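Long-range contacts in RimK-related lysine biosynthesis protein (Thermococcus kodakarensis, PDB 5K2M), which probably acts as a magnesium-dependent ATP-grasp ligase that joins an amino acid to a carrier protein in amino-acid biosynthesis: residues I77-K83 and E241-N245; K122-G126 and N153-G157. All coordinates share one frame; numbering follows the deposited sequence.

In the fold
From the N terminus, the chain builds a parallel sheet that ends with strand 70-71, then enters helix 74-80, where interaction 1 opens at Ile77 and runs on to Lys83. Before 241-245 closes that loop, the chain forms the antiparallel sheet containing strand 119-122, where interaction 2 begins; 153-157 closes this shorter loop, nested inside the longer one. Interaction 1 ties helix 74-80 and the turn after it to the end of strand 236-243, whereas interaction 2 joins two loops flanking strands of the smaller antiparallel sheet. They lie about 13 Å apart, centre to centre, yet they touch: Lys83 N is 2.8 Å from Val124 O, a probable hydrogen bond. Both also contact the ADP.

Interaction 1 (I77-K83 and E241-N245); sequences IFEAGDK and EVNPN. With MG (magnesium ion), chain R; MG (magnesium ion), chain Q; ADP (adenosine-5'-diphosphate), chain O.
Glu241 OE2 is gripped by a metal and an ammonium group: the magnesium ion of chain R binds it at 1.9 Å, and Lys83 NZ donates a hydrogen bond to it at 3.0 Å, part of a salt bridge. The ammonium comes from above the carboxylate, 64° out of its plane. Lys83 NZ also donates to ADP O3B at 2.7 Å, so one lysine end links carboxylate and β-phosphate. With CG anti to its backbone N (chi1 -171°) and the chain extended beyond it, Glu241 carries OE1 on to the magnesium ion of chain Q at 2.3 Å, an ion bound to both phosphates of ADP. Asn243 OD1 completes the protein's grip in these segments, 2.0 Å from the magnesium of chain R, while Asp229 shares a metal with Glu241.

Away from the metals the contact turns apolar. Ala80 CB meets Val242 CG2 at 3.6 Å, and the Pro244 ring packs on the backbone of Ile77 and Gly81, its CG 3.8 Å from Ile77 O. Val242 N donates to a water at 3.0 Å that also bonds Ala80 O, bridging the two backbones. In this ATP-grasp nucleotide site, lysine and magnesium would probably share in offsetting the negative charge crowded between Glu241 and the β-phosphate, which is met directly by Lys83, at the start of helix 83-90, and through magnesium by Glu241 of strand 236-243.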
ATOM      1  N   ILE A  77       9.637 -40.305  -2.520  1.00 36.74           N
ATOM      2  CA  ILE A  77       8.632 -40.579  -1.505  1.00 36.18           C
ATOM      3  C   ILE A  77       7.217 -40.361  -2.064  1.00 37.52           C
ATOM      4  O   ILE A  77       6.332 -41.182  -1.850  1.00 35.28           O
ATOM      5  CB  ILE A  77       8.836 -39.723  -0.240  1.00 36.99           C
ATOM      6  CG1 ILE A  77      10.090 -40.184   0.522  1.00 36.60           C
ATOM      7  CG2 ILE A  77       7.609 -39.808   0.669  1.00 35.44           C
ATOM      8  CD1 ILE A  77      10.711 -39.098   1.379  1.00 37.05           C
ATOM      9  N   PHE A  78       7.012 -39.278  -2.806  1.00 38.99           N
ATOM     10  CA  PHE A  78       5.703 -39.041  -3.398  1.00 40.78           C
ATOM     11  C   PHE A  78       5.338 -40.089  -4.450  1.00 39.37           C
ATOM     12  O   PHE A  78       4.261 -40.649  -4.408  1.00 36.75           O
ATOM     13  CB  PHE A  78       5.594 -37.651  -4.041  1.00 44.69           C
ATOM     14  CG  PHE A  78       4.336 -37.490  -4.844  1.00 48.71           C
ATOM     15  CD1 PHE A  78       3.093 -37.629  -4.223  1.00 53.84           C
ATOM     16  CD2 PHE A  78       4.381 -37.317  -6.220  1.00 50.61           C
ATOM     17  CE1 PHE A  78       1.917 -37.533  -4.957  1.00 57.19           C
ATOM     18  CE2 PHE A  78       3.215 -37.201  -6.954  1.00 52.54           C
ATOM     19  CZ  PHE A  78       1.983 -37.314  -6.327  1.00 54.77           C
ATOM     20  N   GLU A  79       6.228 -40.337  -5.407  1.00 39.38           N
ATOM     21  CA  GLU A  79       5.876 -41.231  -6.502  1.00 41.63           C
ATOM     22  C   GLU A  79       5.826 -42.686  -6.083  1.00 39.97           C
ATOM     23  O   GLU A  79       4.839 -43.373  -6.361  1.00 41.40           O
ATOM     24  CB  GLU A  79       6.793 -41.033  -7.702  1.00 44.12           C
ATOM     25  CG  GLU A  79       6.652 -39.639  -8.279  1.00 48.84           C
ATOM     26  CD  GLU A  79       6.630 -39.594  -9.795  1.00 54.75           C
ATOM     27  OE1 GLU A  79       6.493 -40.652 -10.458  1.00 53.08           O
ATOM     28  OE2 GLU A  79       6.746 -38.465 -10.318  1.00 59.90           O
ATOM     29  N   ALA A  80       6.863 -43.158  -5.405  1.00 37.20           N
ATOM     30  CA  ALA A  80       6.862 -44.541  -4.911  1.00 37.47           C
ATOM     31  C   ALA A  80       5.741 -44.791  -3.892  1.00 37.73           C
ATOM     32  O   ALA A  80       5.118 -45.855  -3.897  1.00 38.55           O
ATOM     33  CB  ALA A  80       8.218 -44.901  -4.312  1.00 37.30           C
ATOM     34  N   GLY A  81       5.463 -43.802  -3.040  1.00 38.53           N
ATOM     35  CA  GLY A  81       4.468 -43.959  -1.968  1.00 38.77           C
ATOM     36  C   GLY A  81       3.007 -43.933  -2.397  1.00 39.12           C
ATOM     37  O   GLY A  81       2.121 -44.160  -1.586  1.00 42.92           O
ATOM     38  N   ASP A  82       2.750 -43.631  -3.661  1.00 38.41           N
ATOM     39  CA  ASP A  82       1.403 -43.580  -4.184  1.00 38.41           C
ATOM     40  C   ASP A  82       1.195 -44.762  -5.108  1.00 38.03           C
ATOM     41  O   ASP A  82       1.940 -44.916  -6.075  1.00 40.02           O
ATOM     42  CB  ASP A  82       1.187 -42.271  -4.955  1.00 39.77           C
ATOM     43  CG  ASP A  82      -0.245 -42.094  -5.372  1.00 39.93           C
ATOM     44  OD1 ASP A  82      -1.009 -41.556  -4.557  1.00 39.42           O
ATOM     45  OD2 ASP A  82      -0.626 -42.564  -6.467  1.00 40.40           O
ATOM     46  N   LYS A  83       0.195 -45.596  -4.830  1.00 36.39           N
ATOM     47  CA  LYS A  83      -0.004 -46.802  -5.630  1.00 38.04           C
ATOM     48  C   LYS A  83      -0.126 -46.460  -7.108  1.00 38.49           C
ATOM     49  O   LYS A  83       0.451 -47.135  -7.945  1.00 35.63           O
ATOM     50  CB  LYS A  83      -1.244 -47.586  -5.178  1.00 41.19           C
ATOM     51  CG  LYS A  83      -1.164 -48.192  -3.784  1.00 41.59           C
ATOM     52  CD  LYS A  83      -0.064 -49.230  -3.701  1.00 44.52           C
ATOM     53  CE  LYS A  83      -0.247 -50.164  -2.509  1.00 45.27           C
ATOM     54  NZ  LYS A  83      -0.131 -49.461  -1.199  1.00 43.26           N
ATOM     55  N   GLU A 241       3.990 -53.246  -5.853  1.00 39.76           N
ATOM     56  CA  GLU A 241       4.144 -52.000  -5.152  1.00 42.17           C
ATOM     57  C   GLU A 241       5.608 -51.760  -4.817  1.00 38.93           C
ATOM     58  O   GLU A 241       6.377 -52.705  -4.724  1.00 38.34           O
ATOM     59  CB  GLU A 241       3.368 -52.140  -3.854  1.00 45.36           C
ATOM     60  CG  GLU A 241       3.254 -50.867  -3.093  1.00 51.31           C
ATOM     61  CD  GLU A 241       3.138 -51.059  -1.609  1.00 50.93           C
ATOM     62  OE1 GLU A 241       3.385 -52.157  -1.058  1.00 51.38           O
ATOM     63  OE2 GLU A 241       2.829 -50.046  -0.988  1.00 53.70           O
ATOM     64  N   VAL A 242       5.974 -50.499  -4.619  1.00 40.09           N
ATOM     65  CA  VAL A 242       7.271 -50.126  -4.045  1.00 41.14           C
ATOM     66  C   VAL A 242       7.001 -49.235  -2.822  1.00 41.27           C
ATOM     67  O   VAL A 242       5.956 -48.602  -2.752  1.00 42.72           O
ATOM     68  CB  VAL A 242       8.172 -49.422  -5.085  1.00 42.86           C
ATOM     69  CG1 VAL A 242       8.471 -50.363  -6.254  1.00 43.35           C
ATOM     70  CG2 VAL A 242       7.527 -48.150  -5.609  1.00 42.88           C
ATOM     71  N   ASN A 243       7.928 -49.204  -1.864  1.00 38.30           N
ATOM     72  CA  ASN A 243       7.722 -48.507  -0.587  1.00 37.05           C
ATOM     73  C   ASN A 243       8.946 -47.680  -0.212  1.00 37.65           C
ATOM     74  O   ASN A 243      10.022 -48.244  -0.048  1.00 39.91           O
ATOM     75  CB  ASN A 243       7.475 -49.522   0.512  1.00 37.45           C
ATOM     76  CG  ASN A 243       6.185 -50.281   0.328  1.00 39.86           C
ATOM     77  OD1 ASN A 243       5.104 -49.791   0.688  1.00 39.86           O
ATOM     78  ND2 ASN A 243       6.281 -51.503  -0.209  1.00 40.74           N
ATOM     79  N   PRO A 244       8.796 -46.348  -0.075  1.00 37.40           N
ATOM     80  CA  PRO A 244       9.933 -45.463   0.199  1.00 37.75           C
ATOM     81  C   PRO A 244      10.321 -45.217   1.667  1.00 38.12           C
ATOM     82  O   PRO A 244      11.262 -44.465   1.913  1.00 37.91           O
ATOM     83  CB  PRO A 244       9.499 -44.155  -0.455  1.00 39.28           C
ATOM     84  CG  PRO A 244       8.023 -44.142  -0.281  1.00 39.51           C
ATOM     85  CD  PRO A 244       7.566 -45.580  -0.343  1.00 38.38           C
ATOM     86  N   ASN A 245       9.630 -45.809   2.634  1.00 39.63           N
ATOM     87  CA  ASN A 245      10.094 -45.762   4.035  1.00 43.49           C
ATOM     88  C   ASN A 245      10.160 -47.174   4.580  1.00 43.65           C
ATOM     89  O   ASN A 245       9.441 -47.543   5.501  1.00 44.53           O
ATOM     90  CB  ASN A 245       9.197 -44.878   4.920  1.00 46.98           C
ATOM     91  CG  ASN A 245       9.829 -44.566   6.298  1.00 52.95           C
ATOM     92  OD1 ASN A 245      10.999 -44.876   6.565  1.00 52.33           O
ATOM     93  ND2 ASN A 245       9.043 -43.943   7.176  1.00 55.16           N
TER
HETATM   94 MG    MG R 304       3.214 -50.476   0.853  1.00 42.03          MG
HETATM   95 MG    MG Q 303       2.885 -53.890   0.412  1.00 37.02          MG
HETATM   96  PB  ADP O 301       0.270 -52.075   1.246  1.00 39.40           P
HETATM   97  O1B ADP O 301       1.189 -53.191   1.660  1.00 38.60           O
HETATM   98  O2B ADP O 301      -0.865 -51.819   2.208  1.00 35.17           O
HETATM   99  O3B ADP O 301       0.949 -50.788   0.849  1.00 37.34           O
HETATM  100  PA  ADP O 301      -0.133 -53.871  -0.989  1.00 36.71           P
HETATM  101  O1A ADP O 301       1.325 -54.260  -0.844  1.00 38.17           O
HETATM  102  O2A ADP O 301      -0.595 -53.596  -2.384  1.00 32.63           O
HETATM  103  O3A ADP O 301      -0.510 -52.611  -0.068  1.00 36.49           O
HETATM  104  O5' ADP O 301      -1.059 -55.029  -0.379  1.00 33.36           O
HETATM  105  C5' ADP O 301      -0.754 -55.649   0.850  1.00 32.34           C
HETATM  106  C4' ADP O 301      -0.744 -57.159   0.676  1.00 33.10           C
HETATM  107  O4' ADP O 301      -2.035 -57.596   0.236  1.00 31.75           O
HETATM  108  C3' ADP O 301       0.257 -57.685  -0.340  1.00 32.87           C
HETATM  109  O3' ADP O 301       1.537 -57.946   0.257  1.00 32.72           O
HETATM  110  C2' ADP O 301      -0.430 -58.951  -0.813  1.00 31.13           C
HETATM  111  O2' ADP O 301      -0.208 -60.044   0.076  1.00 30.90           O
HETATM  112  C1' ADP O 301      -1.901 -58.619  -0.743  1.00 31.29           C
HETATM  113  N9  ADP O 301      -2.371 -58.114  -2.041  1.00 31.00           N
HETATM  114  C8  ADP O 301      -2.401 -56.824  -2.436  1.00 31.58           C
HETATM  115  N7  ADP O 301      -2.870 -56.700  -3.690  1.00 31.45           N
HETATM  116  C5  ADP O 301      -3.135 -57.947  -4.118  1.00 30.78           C
HETATM  117  C6  ADP O 301      -3.673 -58.542  -5.340  1.00 29.16           C
HETATM  118  N6  ADP O 301      -4.015 -57.761  -6.387  1.00 28.90           N
HETATM  119  N1  ADP O 301      -3.804 -59.883  -5.372  1.00 28.90           N
HETATM  120  C2  ADP O 301      -3.466 -60.669  -4.340  1.00 29.36           C
HETATM  121  N3  ADP O 301      -2.972 -60.204  -3.194  1.00 29.48           N
HETATM  122  C4  ADP O 301      -2.797 -58.876  -3.030  1.00 30.68           C
HETATM  123  O   HOH W   1       3.804 -48.445  -4.966  1.00 41.58           O
HETATM  124  O   HOH W   2       2.661 -55.820   1.337  1.00 42.68           O
HETATM  125  O   HOH W   3       2.733 -48.341   1.142  1.00 45.03           O

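Interaction 2 (K122-G126 and N153-G157); sequences KPVFG and NPLYG. With ADP (adenosine-5'-diphosphate), chain O.
An aromatic and apolar contact, with Phe125 set against Leu155 and Tyr156, joins the loop after strand 119-122 to the 3-10 turn 154-157 that precedes strand 159-163. The evidence is geometric: the Phe125 and Tyr156 ring centroids are 5.3 Å apart with planes inclined at 44°, an oblique pair in which Phe125 CZ comes to 3.6 Å from Tyr156 CZ. Phe125 CG sits between its backbone N and carbonyl carbon (chi1 64°), a rotation that swings the ring across to the turn, where CE1 touches Leu155 CB at 3.7 Å. Pro123 CB reaches the edge of the Tyr156 ring, in its plane, 3.9 Å from CE1. Val124 crosses Leu155 at about a right angle, CG1 to CG 4.2 Å.

No direct hydrogen bond spans the segments. Instead one water accepts a hydrogen bond from Val124 N at 3.0 Å and donates to Leu155 O at 2.6 Å. The hydroxyl of Tyr156 bonds an acidic side chain of another protein's chain; an alanine here would probably leave that acid without its mate and open a gap beside Phe125 and Pro123.

Within 122-126, Lys122 NZ donates to ADP O2A at 2.7 Å, so this segment, which packs on the turn, also reaches the nucleotide. Around the contact, Val124 rests on Leu84 of helix 83-90, Arg148 of helix 138-150 bonds Tyr156 O, and Tyr58 of the second subunit packs on Val124 and Leu155.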
ATOM      1  N   LYS A 122      -7.829 -50.923  -3.184  1.00 38.32           N
ATOM      2  CA  LYS A 122      -6.879 -50.446  -2.191  1.00 41.06           C
ATOM      3  C   LYS A 122      -6.686 -48.950  -2.327  1.00 40.52           C
ATOM      4  O   LYS A 122      -6.790 -48.420  -3.435  1.00 40.91           O
ATOM      5  CB  LYS A 122      -5.542 -51.179  -2.326  1.00 41.50           C
ATOM      6  CG  LYS A 122      -4.840 -50.942  -3.635  1.00 42.17           C
ATOM      7  CD  LYS A 122      -3.508 -51.662  -3.696  1.00 43.59           C
ATOM      8  CE  LYS A 122      -3.633 -53.136  -4.019  1.00 43.46           C
ATOM      9  NZ  LYS A 122      -2.314 -53.731  -4.413  1.00 45.16           N
ATOM     10  N   PRO A 123      -6.441 -48.263  -1.197  1.00 39.85           N
ATOM     11  CA  PRO A 123      -6.242 -46.827  -1.225  1.00 40.31           C
ATOM     12  C   PRO A 123      -4.856 -46.501  -1.761  1.00 40.83           C
ATOM     13  O   PRO A 123      -3.910 -47.295  -1.634  1.00 38.67           O
ATOM     14  CB  PRO A 123      -6.375 -46.418   0.244  1.00 40.04           C
ATOM     15  CG  PRO A 123      -5.901 -47.617   0.996  1.00 41.41           C
ATOM     16  CD  PRO A 123      -6.238 -48.817   0.154  1.00 41.53           C
ATOM     17  N   VAL A 124      -4.755 -45.329  -2.352  1.00 37.36           N
ATOM     18  CA  VAL A 124      -3.579 -44.958  -3.104  1.00 41.11           C
ATOM     19  C   VAL A 124      -2.365 -44.649  -2.195  1.00 40.96           C
ATOM     20  O   VAL A 124      -1.215 -44.838  -2.588  1.00 40.11           O
ATOM     21  CB  VAL A 124      -3.976 -43.808  -4.064  1.00 44.79           C
ATOM     22  CG1 VAL A 124      -3.965 -42.446  -3.366  1.00 41.74           C
ATOM     23  CG2 VAL A 124      -3.115 -43.830  -5.292  1.00 50.75           C
ATOM     24  N   PHE A 125      -2.617 -44.248  -0.949  1.00 41.17           N
ATOM     25  CA  PHE A 125      -1.546 -43.776  -0.072  1.00 42.34           C
ATOM     26  C   PHE A 125      -1.278 -44.690   1.117  1.00 44.42           C
ATOM     27  O   PHE A 125      -0.440 -44.373   1.966  1.00 51.89           O
ATOM     28  CB  PHE A 125      -1.869 -42.369   0.436  1.00 42.38           C
ATOM     29  CG  PHE A 125      -3.080 -42.312   1.299  1.00 43.90           C
ATOM     30  CD1 PHE A 125      -4.338 -42.130   0.734  1.00 46.54           C
ATOM     31  CD2 PHE A 125      -2.979 -42.465   2.667  1.00 46.61           C
ATOM     32  CE1 PHE A 125      -5.463 -42.100   1.521  1.00 49.15           C
ATOM     33  CE2 PHE A 125      -4.103 -42.418   3.467  1.00 48.89           C
ATOM     34  CZ  PHE A 125      -5.348 -42.235   2.897  1.00 50.56           C
ATOM     35  N   GLY A 126      -1.967 -45.816   1.187  1.00 43.75           N
ATOM     36  CA  GLY A 126      -1.864 -46.690   2.344  1.00 45.64           C
ATOM     37  C   GLY A 126      -0.597 -47.528   2.433  1.00 45.35           C
ATOM     38  O   GLY A 126       0.235 -47.519   1.533  1.00 42.55           O
ATOM     39  N   ASN A 153     -11.292 -38.139   3.730  1.00 49.80           N
ATOM     40  CA  ASN A 153     -10.088 -37.881   2.948  1.00 46.84           C
ATOM     41  C   ASN A 153     -10.409 -37.937   1.433  1.00 44.33           C
ATOM     42  O   ASN A 153     -10.786 -38.989   0.918  1.00 40.79           O
ATOM     43  CB  ASN A 153      -8.970 -38.865   3.360  1.00 45.01           C
ATOM     44  CG  ASN A 153      -7.578 -38.429   2.895  1.00 46.81           C
ATOM     45  OD1 ASN A 153      -6.569 -38.659   3.564  1.00 48.03           O
ATOM     46  ND2 ASN A 153      -7.516 -37.840   1.744  1.00 43.22           N
ATOM     47  N   PRO A 154     -10.240 -36.803   0.720  1.00 42.96           N
ATOM     48  CA  PRO A 154     -10.488 -36.750  -0.732  1.00 43.71           C
ATOM     49  C   PRO A 154      -9.709 -37.796  -1.546  1.00 42.28           C
ATOM     50  O   PRO A 154     -10.180 -38.262  -2.577  1.00 42.94           O
ATOM     51  CB  PRO A 154     -10.048 -35.337  -1.135  1.00 44.33           C
ATOM     52  CG  PRO A 154      -9.881 -34.566   0.130  1.00 47.13           C
ATOM     53  CD  PRO A 154      -9.702 -35.534   1.252  1.00 44.95           C
ATOM     54  N   LEU A 155      -8.507 -38.120  -1.097  1.00 41.97           N
ATOM     55  CA  LEU A 155      -7.727 -39.242  -1.638  1.00 44.81           C
ATOM     56  C   LEU A 155      -8.454 -40.591  -1.739  1.00 42.39           C
ATOM     57  O   LEU A 155      -8.102 -41.402  -2.594  1.00 40.97           O
ATOM     58  CB  LEU A 155      -6.413 -39.416  -0.858  1.00 46.24           C
ATOM     59  CG  LEU A 155      -5.092 -38.902  -1.458  1.00 48.48           C
ATOM     60  CD1 LEU A 155      -5.232 -37.867  -2.572  1.00 50.30           C
ATOM     61  CD2 LEU A 155      -4.212 -38.384  -0.335  1.00 47.47           C
ATOM     62  N   TYR A 156      -9.451 -40.837  -0.893  1.00 38.76           N
ATOM     63  CA  TYR A 156     -10.237 -42.055  -1.021  1.00 41.86           C
ATOM     64  C   TYR A 156     -11.181 -41.978  -2.203  1.00 42.01           C
ATOM     65  O   TYR A 156     -11.860 -42.945  -2.486  1.00 43.80           O
ATOM     66  CB  TYR A 156     -11.056 -42.338   0.240  1.00 42.94           C
ATOM     67  CG  TYR A 156     -10.223 -42.699   1.428  1.00 43.21           C
ATOM     68  CD1 TYR A 156      -9.277 -43.704   1.347  1.00 45.95           C
ATOM     69  CD2 TYR A 156     -10.389 -42.051   2.646  1.00 44.50           C
ATOM     70  CE1 TYR A 156      -8.499 -44.046   2.439  1.00 48.83           C
ATOM     71  CE2 TYR A 156      -9.620 -42.394   3.748  1.00 44.81           C
ATOM     72  CZ  TYR A 156      -8.678 -43.395   3.638  1.00 46.46           C
ATOM     73  OH  TYR A 156      -7.882 -43.749   4.705  1.00 46.85           O
ATOM     74  N   GLY A 157     -11.255 -40.818  -2.856  1.00 41.32           N
ATOM     75  CA  GLY A 157     -12.017 -40.656  -4.086  1.00 42.73           C
ATOM     76  C   GLY A 157     -11.219 -40.959  -5.353  1.00 41.72           C
ATOM     77  O   GLY A 157     -11.736 -40.822  -6.461  1.00 43.35           O
TER
HETATM   78  PB  ADP O 301       0.270 -52.075   1.246  1.00 39.40           P
HETATM   79  O1B ADP O 301       1.189 -53.191   1.660  1.00 38.60           O
HETATM   80  O2B ADP O 301      -0.865 -51.819   2.208  1.00 35.17           O
HETATM   81  O3B ADP O 301       0.949 -50.788   0.849  1.00 37.34           O
HETATM   82  PA  ADP O 301      -0.133 -53.871  -0.989  1.00 36.71           P
HETATM   83  O1A ADP O 301       1.325 -54.260  -0.844  1.00 38.17           O
HETATM   84  O2A ADP O 301      -0.595 -53.596  -2.384  1.00 32.63           O
HETATM   85  O3A ADP O 301      -0.510 -52.611  -0.068  1.00 36.49           O
HETATM   86  O5' ADP O 301      -1.059 -55.029  -0.379  1.00 33.36           O
HETATM   87  C5' ADP O 301      -0.754 -55.649   0.850  1.00 32.34           C
HETATM   88  C4' ADP O 301      -0.744 -57.159   0.676  1.00 33.10           C
HETATM   89  O4' ADP O 301      -2.035 -57.596   0.236  1.00 31.75           O
HETATM   90  C3' ADP O 301       0.257 -57.685  -0.340  1.00 32.87           C
HETATM   91  O3' ADP O 301       1.537 -57.946   0.257  1.00 32.72           O
HETATM   92  C2' ADP O 301      -0.430 -58.951  -0.813  1.00 31.13           C
HETATM   93  O2' ADP O 301      -0.208 -60.044   0.076  1.00 30.90           O
HETATM   94  C1' ADP O 301      -1.901 -58.619  -0.743  1.00 31.29           C
HETATM   95  N9  ADP O 301      -2.371 -58.114  -2.041  1.00 31.00           N
HETATM   96  C8  ADP O 301      -2.401 -56.824  -2.436  1.00 31.58           C
HETATM   97  N7  ADP O 301      -2.870 -56.700  -3.690  1.00 31.45           N
HETATM   98  C5  ADP O 301      -3.135 -57.947  -4.118  1.00 30.78           C
HETATM   99  C6  ADP O 301      -3.673 -58.542  -5.340  1.00 29.16           C
HETATM  100  N6  ADP O 301      -4.015 -57.761  -6.387  1.00 28.90           N
HETATM  101  N1  ADP O 301      -3.804 -59.883  -5.372  1.00 28.90           N
HETATM  102  C2  ADP O 301      -3.466 -60.669  -4.340  1.00 29.36           C
HETATM  103  N3  ADP O 301      -2.972 -60.204  -3.194  1.00 29.48           N
HETATM  104  C4  ADP O 301      -2.797 -58.876  -3.030  1.00 30.68           C
HETATM  105  O   HOH W   4      -7.307 -43.903  -2.909  1.00 40.25           O